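Local atomic coordinates of enolase from the environmental genome shotgun sequencing of the Sargasso Sea (PDB entry 2QGY), a protein that is of unknown function but, as a magnesium-binding member of the enolase superfamily, probably abstracts a proton from the alpha carbon of a carboxylate substrate. Residues I138-W143 against Y165-Y171; I181-E185 against E216-F220. One frame throughout, in Å; residues are numbered along the deposited sequence.

Interaction 1. Residues I138-W143 against Y165-Y171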
loop_
_atom_site.group_PDB
_atom_site.type_symbol
_atom_site.label_atom_id
_atom_site.label_comp_id
_atom_site.label_asym_id
_atom_site.label_seq_id
_atom_site.Cartn_x
_atom_site.Cartn_y
_atom_site.Cartn_z
ATOM N N ILE A 138 -29.457 -1.201 -1.085
ATOM C CA ILE A 138 -28.401 -0.645 -1.939
ATOM C C ILE A 138 -28.598 0.833 -2.229
ATOM O O ILE A 138 -29.687 1.368 -2.056
ATOM C CB ILE A 138 -28.288 -1.430 -3.293
ATOM C CG1 ILE A 138 -29.663 -1.615 -3.957
ATOM C CG2 ILE A 138 -27.661 -2.799 -3.072
ATOM C CD1 ILE A 138 -30.123 -0.497 -4.838
ATOM N N TYR A 139 -27.543 1.501 -2.691
ATOM C CA TYR A 139 -27.668 2.836 -3.224
ATOM C C TYR A 139 -26.835 2.865 -4.512
ATOM O O TYR A 139 -25.962 2.011 -4.715
ATOM C CB TYR A 139 -27.170 3.893 -2.212
ATOM C CG TYR A 139 -25.653 3.937 -2.070
ATOM C CD1 TYR A 139 -24.884 4.786 -2.872
ATOM C CD2 TYR A 139 -24.990 3.106 -1.156
ATOM C CE1 TYR A 139 -23.455 4.806 -2.773
ATOM C CE2 TYR A 139 -23.593 3.121 -1.033
ATOM C CZ TYR A 139 -22.835 3.960 -1.851
ATOM O OH TYR A 139 -21.469 3.993 -1.715
ATOM N N ALA A 140 -27.122 3.834 -5.366
ATOM C CA ALA A 140 -26.482 3.950 -6.661
ATOM C C ALA A 140 -25.550 5.123 -6.720
ATOM O O ALA A 140 -25.903 6.259 -6.328
ATOM C CB ALA A 140 -27.533 4.064 -7.761
ATOM N N THR A 141 -24.355 4.869 -7.245
ATOM C CA THR A 141 -23.364 5.915 -7.416
ATOM C C THR A 141 -23.426 6.470 -8.824
ATOM O O THR A 141 -23.449 5.720 -9.792
ATOM C CB THR A 141 -21.948 5.389 -7.112
ATOM O OG1 THR A 141 -21.873 5.079 -5.724
ATOM C CG2 THR A 141 -20.885 6.407 -7.447
ATOM N N CYS A 142 -23.500 7.799 -8.913
ATOM C CA CYS A 142 -23.556 8.511 -10.199
ATOM C C CYS A 142 -22.207 9.164 -10.476
ATOM O O CYS A 142 -21.894 10.232 -9.941
ATOM C CB CYS A 142 -24.599 9.622 -10.155
ATOM S SG CYS A 142 -24.874 10.250 -11.793
ATOM N N TRP A 143 -21.393 8.510 -11.291
ATOM C CA TRP A 143 -20.079 9.008 -11.586
ATOM C C TRP A 143 -19.678 8.626 -13.001
ATOM O O TRP A 143 -19.956 7.511 -13.444
ATOM C CB TRP A 143 -19.072 8.383 -10.601
ATOM C CG TRP A 143 -17.685 8.913 -10.778
ATOM C CD1 TRP A 143 -17.131 10.018 -10.164
ATOM C CD2 TRP A 143 -16.676 8.382 -11.632
ATOM N NE1 TRP A 143 -15.840 10.203 -10.600
ATOM C CE2 TRP A 143 -15.529 9.197 -11.486
ATOM C CE3 TRP A 143 -16.611 7.261 -12.487
ATOM C CZ2 TRP A 143 -14.339 8.949 -12.185
ATOM C CZ3 TRP A 143 -15.433 7.027 -13.185
ATOM C CH2 TRP A 143 -14.315 7.858 -13.022
ATOM N N TYR A 165 -33.852 3.135 -6.256
ATOM C CA TYR A 165 -32.738 2.676 -5.401
ATOM C C TYR A 165 -32.883 3.174 -3.965
ATOM O O TYR A 165 -33.688 4.058 -3.690
ATOM C CB TYR A 165 -31.403 3.174 -5.946
ATOM C CG TYR A 165 -31.126 2.795 -7.374
ATOM C CD1 TYR A 165 -31.064 1.469 -7.761
ATOM C CD2 TYR A 165 -30.917 3.773 -8.336
ATOM C CE1 TYR A 165 -30.808 1.118 -9.082
ATOM C CE2 TYR A 165 -30.644 3.438 -9.653
ATOM C CZ TYR A 165 -30.585 2.114 -10.012
ATOM O OH TYR A 165 -30.332 1.770 -11.312
ATOM N N GLY A 166 -32.086 2.623 -3.055
ATOM C CA GLY A 166 -32.145 3.031 -1.652
ATOM C C GLY A 166 -31.532 4.388 -1.392
ATOM O O GLY A 166 -31.618 4.901 -0.273
ATOM N N GLY A 167 -30.910 4.971 -2.420
ATOM C CA GLY A 167 -30.151 6.209 -2.279
ATOM C C GLY A 167 -29.393 6.522 -3.551
ATOM O O GLY A 167 -29.254 5.664 -4.411
ATOM N N ILE A 168 -28.935 7.758 -3.690
ATOM C CA ILE A 168 -28.070 8.128 -4.818
ATOM C C ILE A 168 -26.857 8.865 -4.263
ATOM O O ILE A 168 -27.001 9.773 -3.417
ATOM C CB ILE A 168 -28.815 9.019 -5.863
ATOM C CG1 ILE A 168 -29.885 8.192 -6.588
ATOM C CG2 ILE A 168 -27.836 9.608 -6.905
ATOM C CD1 ILE A 168 -30.854 9.017 -7.451
ATOM N N LYS A 169 -25.663 8.452 -4.695
ATOM C CA LYS A 169 -24.441 9.167 -4.327
ATOM C C LYS A 169 -23.921 10.023 -5.482
ATOM O O LYS A 169 -23.757 9.538 -6.588
ATOM C CB LYS A 169 -23.362 8.205 -3.787
ATOM C CG LYS A 169 -22.172 8.954 -3.230
ATOM C CD LYS A 169 -21.174 8.074 -2.479
ATOM C CE LYS A 169 -20.429 7.091 -3.416
ATOM N NZ LYS A 169 -19.615 6.074 -2.636
ATOM N N ILE A 170 -23.713 11.319 -5.233
ATOM C CA ILE A 170 -23.157 12.226 -6.232
ATOM C C ILE A 170 -21.808 12.815 -5.816
ATOM O O ILE A 170 -21.391 12.693 -4.645
ATOM C CB ILE A 170 -24.145 13.384 -6.532
ATOM C CG1 ILE A 170 -24.441 14.147 -5.237
ATOM C CG2 ILE A 170 -25.462 12.828 -7.151
ATOM C CD1 ILE A 170 -25.121 15.480 -5.432
ATOM N N TYR A 171 -21.124 13.435 -6.772
ATOM C CA TYR A 171 -19.828 14.050 -6.549
ATOM C C TYR A 171 -19.968 15.550 -6.818
ATOM O O TYR A 171 -19.794 15.999 -7.954
ATOM C CB TYR A 171 -18.766 13.426 -7.468
ATOM C CG TYR A 171 -18.398 11.990 -7.117
ATOM C CD1 TYR A 171 -17.140 11.680 -6.593
ATOM C CD2 TYR A 171 -19.297 10.962 -7.332
ATOM C CE1 TYR A 171 -16.801 10.332 -6.269
ATOM C CE2 TYR A 171 -18.971 9.635 -7.006
ATOM C CZ TYR A 171 -17.731 9.352 -6.467
ATOM O OH TYR A 171 -17.410 8.028 -6.172
HETATM O O HOH W 1 -22.175 12.985 -9.346
#

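Interaction 2. Residues I181-E185 against E216-F220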
loop_
_atom_site.group_PDB
_atom_site.type_symbol
_atom_site.label_atom_id
_atom_site.label_comp_id
_atom_site.label_asym_id
_atom_site.label_seq_id
_atom_site.Cartn_x
_atom_site.Cartn_y
_atom_site.Cartn_z
ATOM N N ILE A 181 -23.157 23.942 -4.937
ATOM C CA ILE A 181 -24.419 24.006 -4.194
ATOM C C ILE A 181 -25.650 23.947 -5.114
ATOM O O ILE A 181 -26.605 23.210 -4.827
ATOM C CB ILE A 181 -24.449 25.248 -3.233
ATOM C CG1 ILE A 181 -23.377 25.120 -2.150
ATOM C CG2 ILE A 181 -25.828 25.436 -2.606
ATOM C CD1 ILE A 181 -23.621 23.973 -1.118
ATOM N N GLN A 182 -25.617 24.713 -6.213
ATOM C CA GLN A 182 -26.650 24.663 -7.254
ATOM C C GLN A 182 -26.908 23.246 -7.716
ATOM O O GLN A 182 -28.059 22.821 -7.870
ATOM C CB GLN A 182 -26.265 25.516 -8.472
ATOM C CG GLN A 182 -26.923 26.880 -8.488
ATOM C CD GLN A 182 -28.358 26.841 -7.978
ATOM O OE1 GLN A 182 -29.244 26.248 -8.610
ATOM N NE2 GLN A 182 -28.590 27.459 -6.814
ATOM N N PHE A 183 -25.818 22.519 -7.928
ATOM C CA PHE A 183 -25.893 21.122 -8.292
ATOM C C PHE A 183 -26.623 20.292 -7.234
ATOM O O PHE A 183 -27.519 19.528 -7.580
ATOM C CB PHE A 183 -24.495 20.574 -8.577
ATOM C CG PHE A 183 -24.490 19.139 -9.003
ATOM C CD1 PHE A 183 -25.387 18.678 -9.970
ATOM C CD2 PHE A 183 -23.609 18.233 -8.421
ATOM C CE1 PHE A 183 -25.399 17.342 -10.364
ATOM C CE2 PHE A 183 -23.608 16.898 -8.808
ATOM C CZ PHE A 183 -24.506 16.441 -9.773
ATOM N N VAL A 184 -26.270 20.456 -5.958
ATOM C CA VAL A 184 -26.947 19.698 -4.892
ATOM C C VAL A 184 -28.431 20.072 -4.835
ATOM O O VAL A 184 -29.294 19.206 -4.673
ATOM C CB VAL A 184 -26.267 19.865 -3.493
ATOM C CG1 VAL A 184 -26.978 19.044 -2.456
ATOM C CG2 VAL A 184 -24.790 19.453 -3.535
ATOM N N GLU A 185 -28.722 21.361 -4.991
ATOM C CA GLU A 185 -30.102 21.851 -4.934
ATOM C C GLU A 185 -30.981 21.236 -6.016
ATOM O O GLU A 185 -32.055 20.696 -5.718
ATOM C CB GLU A 185 -30.142 23.374 -5.017
ATOM C CG GLU A 185 -31.527 23.950 -4.712
ATOM C CD GLU A 185 -31.568 25.457 -4.785
ATOM O OE1 GLU A 185 -30.505 26.087 -4.984
ATOM O OE2 GLU A 185 -32.676 26.022 -4.640
ATOM N N GLU A 216 -22.684 25.264 3.752
ATOM C CA GLU A 216 -23.810 25.611 2.885
ATOM C C GLU A 216 -24.681 24.412 2.499
ATOM O O GLU A 216 -25.841 24.579 2.110
ATOM C CB GLU A 216 -23.310 26.332 1.629
ATOM C CG GLU A 216 -22.465 27.572 1.922
ATOM C CD GLU A 216 -23.253 28.678 2.612
ATOM O OE1 GLU A 216 -24.464 28.808 2.312
ATOM O OE2 GLU A 216 -22.661 29.408 3.455
ATOM N N VAL A 217 -24.132 23.203 2.579
ATOM C CA VAL A 217 -24.859 22.039 2.058
ATOM C C VAL A 217 -25.768 21.393 3.092
ATOM O O VAL A 217 -26.651 20.609 2.732
ATOM C CB VAL A 217 -23.908 20.978 1.408
ATOM C CG1 VAL A 217 -23.304 20.064 2.482
ATOM C CG2 VAL A 217 -24.661 20.173 0.355
ATOM N N SER A 218 -25.589 21.751 4.371
ATOM C CA SER A 218 -26.292 21.046 5.449
ATOM C C SER A 218 -27.822 21.124 5.318
ATOM O O SER A 218 -28.529 20.203 5.743
ATOM C CB SER A 218 -25.812 21.487 6.850
ATOM O OG SER A 218 -25.725 22.903 6.983
ATOM N N SER A 219 -28.333 22.203 4.724
ATOM C CA SER A 219 -29.793 22.367 4.595
ATOM C C SER A 219 -30.443 21.402 3.603
ATOM O O SER A 219 -31.663 21.199 3.645
ATOM C CB SER A 219 -30.177 23.817 4.255
ATOM O OG SER A 219 -29.404 24.335 3.186
ATOM N N PHE A 220 -29.630 20.796 2.733
ATOM C CA PHE A 220 -30.124 19.804 1.795
ATOM C C PHE A 220 -30.138 18.391 2.403
ATOM O O PHE A 220 -30.422 17.417 1.709
ATOM C CB PHE A 220 -29.322 19.848 0.492
ATOM C CG PHE A 220 -29.347 21.186 -0.173
ATOM C CD1 PHE A 220 -30.502 21.639 -0.801
ATOM C CD2 PHE A 220 -28.227 22.007 -0.149
ATOM C CE1 PHE A 220 -30.543 22.898 -1.385
ATOM C CE2 PHE A 220 -28.252 23.267 -0.760
ATOM C CZ PHE A 220 -29.417 23.707 -1.377
#

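Interaction 1. Residues I138-W143 against Y165-Y171
CB of A140 sits over one face of the Y165 ring, 3.4 Å from CD2 of Y165 and offset toward the rim, a CH-pi contact, while CD1 of I138 presses obliquely on the same ring. This aromatic fills one end of a seam between parallel strands in the (beta/alpha) barrel domain of a mandelate racemase / muconate lactonizing enzyme family member, where strand 135-141, helix 150-162 and strand 168-170 form a beta-alpha-beta unit. K169 N donates a nearly straight bond to A140 O, 2.7 Å, and the ladder continues with A140 N to G167 O and C142 N to K169 O. CB of Y139 packs against the carbonyl O of G167, and this glycine puts no side chain beside it. At the far end W143 turns its indole edge to the face of Y171: CD1 stands over the ring centre, with the planes 60° apart, and CG2 of T141 lies at the edge of that ring, near its plane. On the face carrying T141 and K169, the lysine chain passes the ring of Y139, CB of K169 being 3.5 Å from CE1 of Y139. A bend at chi3 (68°) turns its tip, and K169 NZ donates to Y139 OH over 2.9 Å. The same ammonium forms salt bridges with E226, a magnesium ligand, and with E328, which also hydrogen-bonds T141 OG1. Where the strands part, one water closes the gap, donating to C142 O and accepting from Y171 N, each at 2.8 Å.

Interaction 2. Residues I181-E185 against E216-F220
F220 lays its ring against the side of helix 177-191, overlapping the aliphatic part of E185, whose CG lies 3.6 Å from CE1 of the ring. The backbone N of E185 stands over one face, toward the rim. A chi1 of -170° sends the extended chain of E185 past the ring, and its OE1 receives a hydrogen bond from NE2 of Q182, one turn back, at 3.0 Å. I181 and V184 supply the other bumps. CG2 of I181 meets CE2 of F220 at 3.7 Å, whereas its other branch carries CD1 to the CB of E216, at 3.6 Å, and on to V217. CG1 of V184 fits between CG2 of V217 and CB of F220, 3.8 Å from the former. No hydrogen bond joins the two segments; the fit is apolar, with the glutamates at its margin. Just beyond, R188 of the same helix donates to the carbonyl of F220, and F213 continues the apolar layer against I181 and V184. The contact thus joins outer helix 177-191 to the end of helix 207-217 and the 3-10 turn carrying F220, with strand 197-200 between them in the chain, while F183 packs against helix 150-162.

How the interactions relate
Read together, the two contacts illustrate how an alpha/beta barrel is built in layers: interaction 1 pairs inner strands, and interaction 2 packs outer helices, their centres about 16 Å apart. Helix 177-191 is the next element after strand 168-170, and F183 of that helix reaches back to the strand, its CE2 lying 4.0 Å from both I170 CD1 and Y171 O. Interaction 1 borders the metal site: the side chain of Y171 comes within about 4 Å of the magnesium ion, held by D200, E226 and E252. Interaction 2 is peripheral, its centre about 27 Å from the centre of the chain, against 14 Å for interaction 1.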